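Local coordinates for protein probable mannosyltransferase KTR4 (Saccharomyces cerevisiae, PDB 5A07) that is a probable mannosyltransferase of the GT-A clan, which binds guanosine-5'-diphosphate and manganese, at residues 174-185 with 200-211. Sequence-based numbering, arbitrary orientation.
With GDP (guanosine-5'-diphosphate), chain F.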
loop_
_atom_site.group_PDB
_atom_site.type_symbol
_atom_site.label_atom_id
_atom_site.label_comp_id
_atom_site.label_asym_id
_atom_site.label_seq_id
_atom_site.Cartn_x
_atom_site.Cartn_y
_atom_site.Cartn_z
ATOM N N TRP B 174 -13.439 -15.857 1.892
ATOM C CA TRP B 174 -13.974 -14.494 1.821
ATOM C C TRP B 174 -14.834 -14.142 3.039
ATOM O O TRP B 174 -14.626 -13.134 3.688
ATOM C CB TRP B 174 -14.782 -14.319 0.518
ATOM C CG TRP B 174 -15.387 -12.978 0.385
ATOM C CD1 TRP B 174 -16.632 -12.624 0.745
ATOM C CD2 TRP B 174 -14.726 -11.782 -0.048
ATOM N NE1 TRP B 174 -16.808 -11.304 0.557
ATOM C CE2 TRP B 174 -15.660 -10.766 0.035
ATOM C CE3 TRP B 174 -13.432 -11.501 -0.533
ATOM C CZ2 TRP B 174 -15.375 -9.448 -0.337
ATOM C CZ3 TRP B 174 -13.127 -10.212 -0.892
ATOM C CH2 TRP B 174 -14.108 -9.190 -0.813
ATOM N N ASN B 175 -15.823 -14.986 3.352
ATOM C CA ASN B 175 -16.827 -14.645 4.350
ATOM C C ASN B 175 -16.316 -14.571 5.783
ATOM O O ASN B 175 -15.334 -15.164 6.129
ATOM C CB ASN B 175 -17.968 -15.688 4.348
ATOM C CG ASN B 175 -18.734 -15.729 3.036
ATOM O OD1 ASN B 175 -18.941 -14.744 2.411
ATOM N ND2 ASN B 175 -19.194 -16.880 2.683
ATOM N N MET B 176 -17.033 -13.807 6.590
ATOM C CA MET B 176 -16.771 -13.766 8.018
ATOM C C MET B 176 -16.664 -15.210 8.520
ATOM O O MET B 176 -17.579 -16.000 8.296
ATOM C CB MET B 176 -17.910 -13.047 8.716
ATOM C CG MET B 176 -17.669 -12.883 10.221
ATOM S SD MET B 176 -19.109 -12.243 11.054
ATOM C CE MET B 176 -19.218 -10.570 10.498
ATOM N N PRO B 177 -15.560 -15.559 9.195
ATOM C CA PRO B 177 -15.354 -16.927 9.699
ATOM C C PRO B 177 -16.217 -17.210 10.965
ATOM O O PRO B 177 -16.777 -16.260 11.579
ATOM C CB PRO B 177 -13.885 -16.934 10.081
ATOM C CG PRO B 177 -13.605 -15.528 10.498
ATOM C CD PRO B 177 -14.490 -14.639 9.663
ATOM N N ASP B 178 -16.319 -18.487 11.337
ATOM C CA ASP B 178 -17.114 -18.894 12.539
ATOM C C ASP B 178 -16.514 -18.399 13.856
ATOM O O ASP B 178 -17.224 -18.201 14.834
ATOM C CB ASP B 178 -17.216 -20.415 12.636
ATOM C CG ASP B 178 -18.009 -21.025 11.492
ATOM O OD1 ASP B 178 -18.990 -20.376 11.028
ATOM O OD2 ASP B 178 -17.625 -22.157 11.081
ATOM N N SER B 179 -15.206 -18.177 13.867
ATOM C CA SER B 179 -14.538 -17.623 15.034
ATOM C C SER B 179 -15.152 -16.311 15.499
ATOM O O SER B 179 -14.951 -15.932 16.635
ATOM C CB SER B 179 -13.055 -17.456 14.728
ATOM O OG SER B 179 -12.835 -16.570 13.607
ATOM N N ILE B 180 -15.904 -15.609 14.666
ATOM C CA ILE B 180 -16.429 -14.296 15.045
ATOM C C ILE B 180 -17.830 -14.426 15.617
ATOM O O ILE B 180 -18.635 -15.081 15.016
ATOM C CB ILE B 180 -16.495 -13.330 13.812
ATOM C CG1 ILE B 180 -15.094 -13.016 13.277
ATOM C CG2 ILE B 180 -17.254 -12.035 14.112
ATOM C CD1 ILE B 180 -14.192 -12.293 14.275
ATOM N N ASP B 181 -18.123 -13.720 16.707
ATOM C CA ASP B 181 -19.465 -13.598 17.214
ATOM C C ASP B 181 -20.178 -12.472 16.501
ATOM O O ASP B 181 -19.971 -11.252 16.783
ATOM C CB ASP B 181 -19.472 -13.349 18.745
ATOM C CG ASP B 181 -20.859 -12.859 19.301
ATOM O OD1 ASP B 181 -21.909 -12.819 18.635
ATOM O OD2 ASP B 181 -20.890 -12.458 20.452
ATOM N N ARG B 182 -21.083 -12.866 15.621
ATOM C CA ARG B 182 -21.808 -11.899 14.843
ATOM C C ARG B 182 -22.561 -10.854 15.654
ATOM O O ARG B 182 -22.674 -9.655 15.241
ATOM C CB ARG B 182 -22.697 -12.627 13.868
ATOM C CG ARG B 182 -23.436 -11.715 12.928
ATOM C CD ARG B 182 -24.126 -12.563 11.901
ATOM N NE ARG B 182 -23.231 -13.072 10.856
ATOM C CZ ARG B 182 -22.787 -12.325 9.839
ATOM N NH1 ARG B 182 -23.088 -11.033 9.769
ATOM N NH2 ARG B 182 -22.051 -12.862 8.921
ATOM N N GLU B 183 -23.043 -11.231 16.833
ATOM C CA GLU B 183 -23.750 -10.226 17.643
ATOM C C GLU B 183 -22.785 -9.153 18.242
ATOM O O GLU B 183 -23.069 -7.917 18.288
ATOM C CB GLU B 183 -24.658 -10.904 18.689
ATOM C CG GLU B 183 -25.880 -10.064 19.074
ATOM C CD GLU B 183 -26.849 -10.809 19.993
ATOM O OE1 GLU B 183 -26.565 -12.001 20.311
ATOM O OE2 GLU B 183 -27.886 -10.200 20.386
ATOM N N ARG B 184 -21.615 -9.590 18.652
ATOM C CA ARG B 184 -20.584 -8.616 19.055
ATOM C C ARG B 184 -20.160 -7.675 17.886
ATOM O O ARG B 184 -20.114 -6.435 18.025
ATOM C CB ARG B 184 -19.406 -9.383 19.580
ATOM C CG ARG B 184 -18.364 -8.473 20.174
ATOM C CD ARG B 184 -17.288 -9.343 20.777
ATOM N NE ARG B 184 -16.016 -8.644 20.889
ATOM C CZ ARG B 184 -14.870 -9.258 21.162
ATOM N NH1 ARG B 184 -14.821 -10.572 21.339
ATOM N NH2 ARG B 184 -13.766 -8.555 21.258
ATOM N N TYR B 185 -19.955 -8.293 16.726
ATOM C CA TYR B 185 -19.674 -7.575 15.513
ATOM C C TYR B 185 -20.698 -6.458 15.369
ATOM O O TYR B 185 -20.342 -5.278 15.173
ATOM C CB TYR B 185 -19.628 -8.580 14.320
ATOM C CG TYR B 185 -19.720 -7.894 12.985
ATOM C CD1 TYR B 185 -18.641 -7.199 12.469
ATOM C CD2 TYR B 185 -20.900 -7.889 12.251
ATOM C CE1 TYR B 185 -18.747 -6.527 11.261
ATOM C CE2 TYR B 185 -21.015 -7.209 11.053
ATOM C CZ TYR B 185 -19.919 -6.542 10.556
ATOM O OH TYR B 185 -20.008 -5.873 9.374
ATOM N N ALA B 200 -18.178 1.152 8.484
ATOM C CA ALA B 200 -18.107 0.332 9.720
ATOM C C ALA B 200 -19.109 -0.810 9.658
ATOM O O ALA B 200 -18.832 -1.928 10.021
ATOM C CB ALA B 200 -18.381 1.195 10.946
ATOM N N GLU B 201 -20.314 -0.514 9.182
ATOM C CA GLU B 201 -21.375 -1.512 9.172
ATOM C C GLU B 201 -21.487 -2.218 7.811
ATOM O O GLU B 201 -22.472 -2.907 7.544
ATOM C CB GLU B 201 -22.710 -0.817 9.591
ATOM C CG GLU B 201 -22.759 -0.369 11.060
ATOM C CD GLU B 201 -24.083 0.287 11.499
ATOM O OE1 GLU B 201 -24.306 1.460 11.148
ATOM O OE2 GLU B 201 -24.884 -0.355 12.216
ATOM N N VAL B 202 -20.505 -2.048 6.923
ATOM C CA VAL B 202 -20.531 -2.758 5.620
ATOM C C VAL B 202 -19.736 -4.027 5.698
ATOM O O VAL B 202 -18.492 -3.980 5.652
ATOM C CB VAL B 202 -20.036 -1.857 4.510
ATOM C CG1 VAL B 202 -20.186 -2.555 3.151
ATOM C CG2 VAL B 202 -20.822 -0.550 4.500
ATOM N N GLU B 203 -20.412 -5.174 5.804
ATOM C CA GLU B 203 -19.734 -6.396 6.069
ATOM C C GLU B 203 -18.746 -6.768 4.951
ATOM O O GLU B 203 -17.685 -7.323 5.211
ATOM C CB GLU B 203 -20.742 -7.527 6.297
ATOM C CG GLU B 203 -20.081 -8.845 6.689
ATOM C CD GLU B 203 -21.089 -9.924 7.085
ATOM O OE1 GLU B 203 -22.278 -9.580 7.253
ATOM O OE2 GLU B 203 -20.690 -11.094 7.208
ATOM N N SER B 204 -19.135 -6.509 3.703
ATOM C CA SER B 204 -18.278 -6.839 2.538
ATOM C C SER B 204 -16.882 -6.109 2.669
ATOM O O SER B 204 -15.891 -6.599 2.161
ATOM C CB SER B 204 -18.967 -6.462 1.270
ATOM O OG SER B 204 -19.219 -5.080 1.249
ATOM N N TYR B 205 -16.891 -4.943 3.295
ATOM C CA TYR B 205 -15.686 -4.099 3.387
ATOM C C TYR B 205 -14.718 -4.715 4.357
ATOM O O TYR B 205 -13.505 -4.802 4.098
ATOM C CB TYR B 205 -16.034 -2.676 3.766
ATOM C CG TYR B 205 -14.832 -1.763 3.581
ATOM C CD1 TYR B 205 -14.568 -1.219 2.332
ATOM C CD2 TYR B 205 -13.965 -1.469 4.628
ATOM C CE1 TYR B 205 -13.462 -0.368 2.133
ATOM C CE2 TYR B 205 -12.826 -0.640 4.439
ATOM C CZ TYR B 205 -12.600 -0.105 3.193
ATOM O OH TYR B 205 -11.544 0.717 2.946
ATOM N N HIS B 206 -15.260 -5.175 5.489
ATOM C CA HIS B 206 -14.486 -5.984 6.400
ATOM C C HIS B 206 -13.882 -7.201 5.707
ATOM O O HIS B 206 -12.706 -7.524 5.851
ATOM C CB HIS B 206 -15.375 -6.419 7.581
ATOM C CG HIS B 206 -15.802 -5.309 8.474
ATOM N ND1 HIS B 206 -15.220 -5.101 9.712
ATOM C CD2 HIS B 206 -16.775 -4.355 8.357
ATOM C CE1 HIS B 206 -15.838 -4.102 10.330
ATOM N NE2 HIS B 206 -16.784 -3.619 9.530
ATOM N N ASN B 207 -14.683 -7.923 4.939
ATOM C CA ASN B 207 -14.209 -9.102 4.243
ATOM C C ASN B 207 -13.117 -8.721 3.260
ATOM O O ASN B 207 -12.198 -9.473 3.111
ATOM C CB ASN B 207 -15.338 -9.793 3.442
ATOM C CG ASN B 207 -16.396 -10.413 4.369
ATOM O OD1 ASN B 207 -16.182 -10.643 5.579
ATOM N ND2 ASN B 207 -17.524 -10.720 3.796
ATOM N N MET B 208 -13.296 -7.613 2.558
ATOM C CA MET B 208 -12.280 -7.169 1.597
ATOM C C MET B 208 -10.932 -6.872 2.270
ATOM O O MET B 208 -9.883 -7.309 1.816
ATOM C CB MET B 208 -12.787 -5.977 0.869
ATOM C CG MET B 208 -11.792 -5.407 -0.174
ATOM S SD MET B 208 -10.578 -4.244 0.537
ATOM C CE MET B 208 -11.520 -2.862 1.167
ATOM N N CYS B 209 -10.994 -6.164 3.363
ATOM C CA CYS B 209 -9.770 -5.792 4.088
ATOM C C CYS B 209 -8.996 -7.000 4.551
ATOM O O CYS B 209 -7.753 -7.132 4.444
ATOM C CB CYS B 209 -10.126 -4.914 5.268
ATOM S SG CYS B 209 -10.666 -3.252 4.906
ATOM N N ARG B 210 -9.745 -7.959 5.086
ATOM C CA ARG B 210 -9.130 -9.195 5.483
ATOM C C ARG B 210 -8.563 -9.998 4.295
ATOM O O ARG B 210 -7.414 -10.535 4.366
ATOM C CB ARG B 210 -10.189 -10.006 6.242
ATOM C CG ARG B 210 -9.765 -11.449 6.540
ATOM C CD ARG B 210 -10.801 -11.979 7.574
ATOM N NE ARG B 210 -10.688 -13.399 7.776
ATOM C CZ ARG B 210 -11.463 -14.328 7.205
ATOM N NH1 ARG B 210 -12.406 -13.985 6.365
ATOM N NH2 ARG B 210 -11.327 -15.606 7.552
ATOM N N PHE B 211 -9.339 -10.098 3.194
ATOM C CA PHE B 211 -8.897 -10.834 2.012
ATOM C C PHE B 211 -7.596 -10.165 1.445
ATOM O O PHE B 211 -6.646 -10.867 1.107
ATOM C CB PHE B 211 -9.982 -10.779 0.932
ATOM C CG PHE B 211 -9.578 -11.375 -0.375
ATOM C CD1 PHE B 211 -9.625 -12.744 -0.585
ATOM C CD2 PHE B 211 -9.188 -10.577 -1.430
ATOM C CE1 PHE B 211 -9.198 -13.326 -1.767
ATOM C CE2 PHE B 211 -8.755 -11.149 -2.652
ATOM C CZ PHE B 211 -8.760 -12.540 -2.821
HETATM P PB GDP F . -11.536 2.145 -0.643
HETATM O O1B GDP F . -12.580 3.191 -0.529
HETATM O O2B GDP F . -10.926 1.651 0.538
HETATM O O3B GDP F . -10.618 2.399 -1.777
HETATM O O3A GDP F . -12.465 0.854 -0.970
HETATM P PA GDP F . -12.958 0.219 -2.337
HETATM O O1A GDP F . -14.412 0.042 -2.408
HETATM O O2A GDP F . -12.361 0.770 -3.566
HETATM O "O5'" GDP F . -12.402 -1.248 -2.161
HETATM C "C5'" GDP F . -11.069 -1.732 -2.360
HETATM C "C4'" GDP F . -10.947 -2.694 -3.529
HETATM O "O4'" GDP F . -11.722 -3.857 -3.210
HETATM C "C3'" GDP F . -11.462 -2.158 -4.855
HETATM O "O3'" GDP F . -10.712 -2.780 -5.927
HETATM C "C2'" GDP F . -12.931 -2.609 -4.849
HETATM O "O2'" GDP F . -13.436 -2.803 -6.163
HETATM C "C1'" GDP F . -12.800 -3.924 -4.164
HETATM N N9 GDP F . -13.989 -4.315 -3.369
HETATM C C8 GDP F . -14.529 -3.707 -2.282
HETATM N N7 GDP F . -15.604 -4.464 -1.819
HETATM C C5 GDP F . -15.698 -5.560 -2.633
HETATM C C6 GDP F . -16.590 -6.734 -2.680
HETATM O O6 GDP F . -17.478 -6.756 -1.768
HETATM N N1 GDP F . -16.397 -7.626 -3.661
HETATM C C2 GDP F . -15.418 -7.470 -4.629
HETATM N N2 GDP F . -15.288 -8.390 -5.579
HETATM N N3 GDP F . -14.569 -6.397 -4.631
HETATM C C4 GDP F . -14.640 -5.484 -3.644
HETATM O O HOH W 1 -12.295 -12.029 4.056
HETATM O O HOH W 2 -19.238 -9.868 1.132
HETATM O O HOH W 3 -19.194 -12.482 5.572
HETATM O O HOH W 4 -22.420 -5.173 8.872
#
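Trp174 and Asn207 bring the two backbones closest, their CA atoms 5.9 Å apart, and from there the loop 174-181 leads past one side of helix 203-214 to the start of helix 182-194. The indole of Trp174 lies against that first helix, 203-214: Asn207 CB sits over the five-membered ring, 3.8 Å from its centroid and 25° off the normal, a CH-pi contact. Trp174 CG stands anti to the backbone nitrogen (chi1 179°), which carries the six-membered ring along the helix until Trp174 CZ3 meets Phe211 CB at 3.7 Å and CH2 packs on Met208 CB. The amide of Asn207 does not bond directly to the indole, since NE1 and ND2 are both donors; one water accepts from both. A second water accepts from Met176 N and Asn207 ND2 and donates to Glu203 OE2, while Asn207 OD1 is hydrogen-bonded to Tyr348 OH. Arg210 lays a guanidinium face against Pro177 and sends NH1 to Asn175 O in a weak hydrogen bond (3.2 Å, 132°); its NE forms a salt bridge with Glu342. At the other end of the contact Arg182 grips Glu203 end-on: NH2 reaches OE2 at 2.8 Å on the syn side, and NH1 reaches OE1 from above the carboxylate plane. Met176 fits beside this salt bridge, its CE centred over the Tyr185 ring. Tyr185 in turn points an edge at the face of His206, centroids 5.2 Å apart. His206 is fixed by hydrogen bonds from NE2 to Ala200 O (2.7 Å) and from ND1 to Phe347 O. Trp174 CZ2 and Ser204 CB lie near O6 of guanosine-5'-diphosphate, and Tyr205 OH donates to its O2B; the loop gives Trp174 and the helix Ser204, Tyr205 and Met208 to this pocket, consistent with the nucleotide site of a GT-A fold.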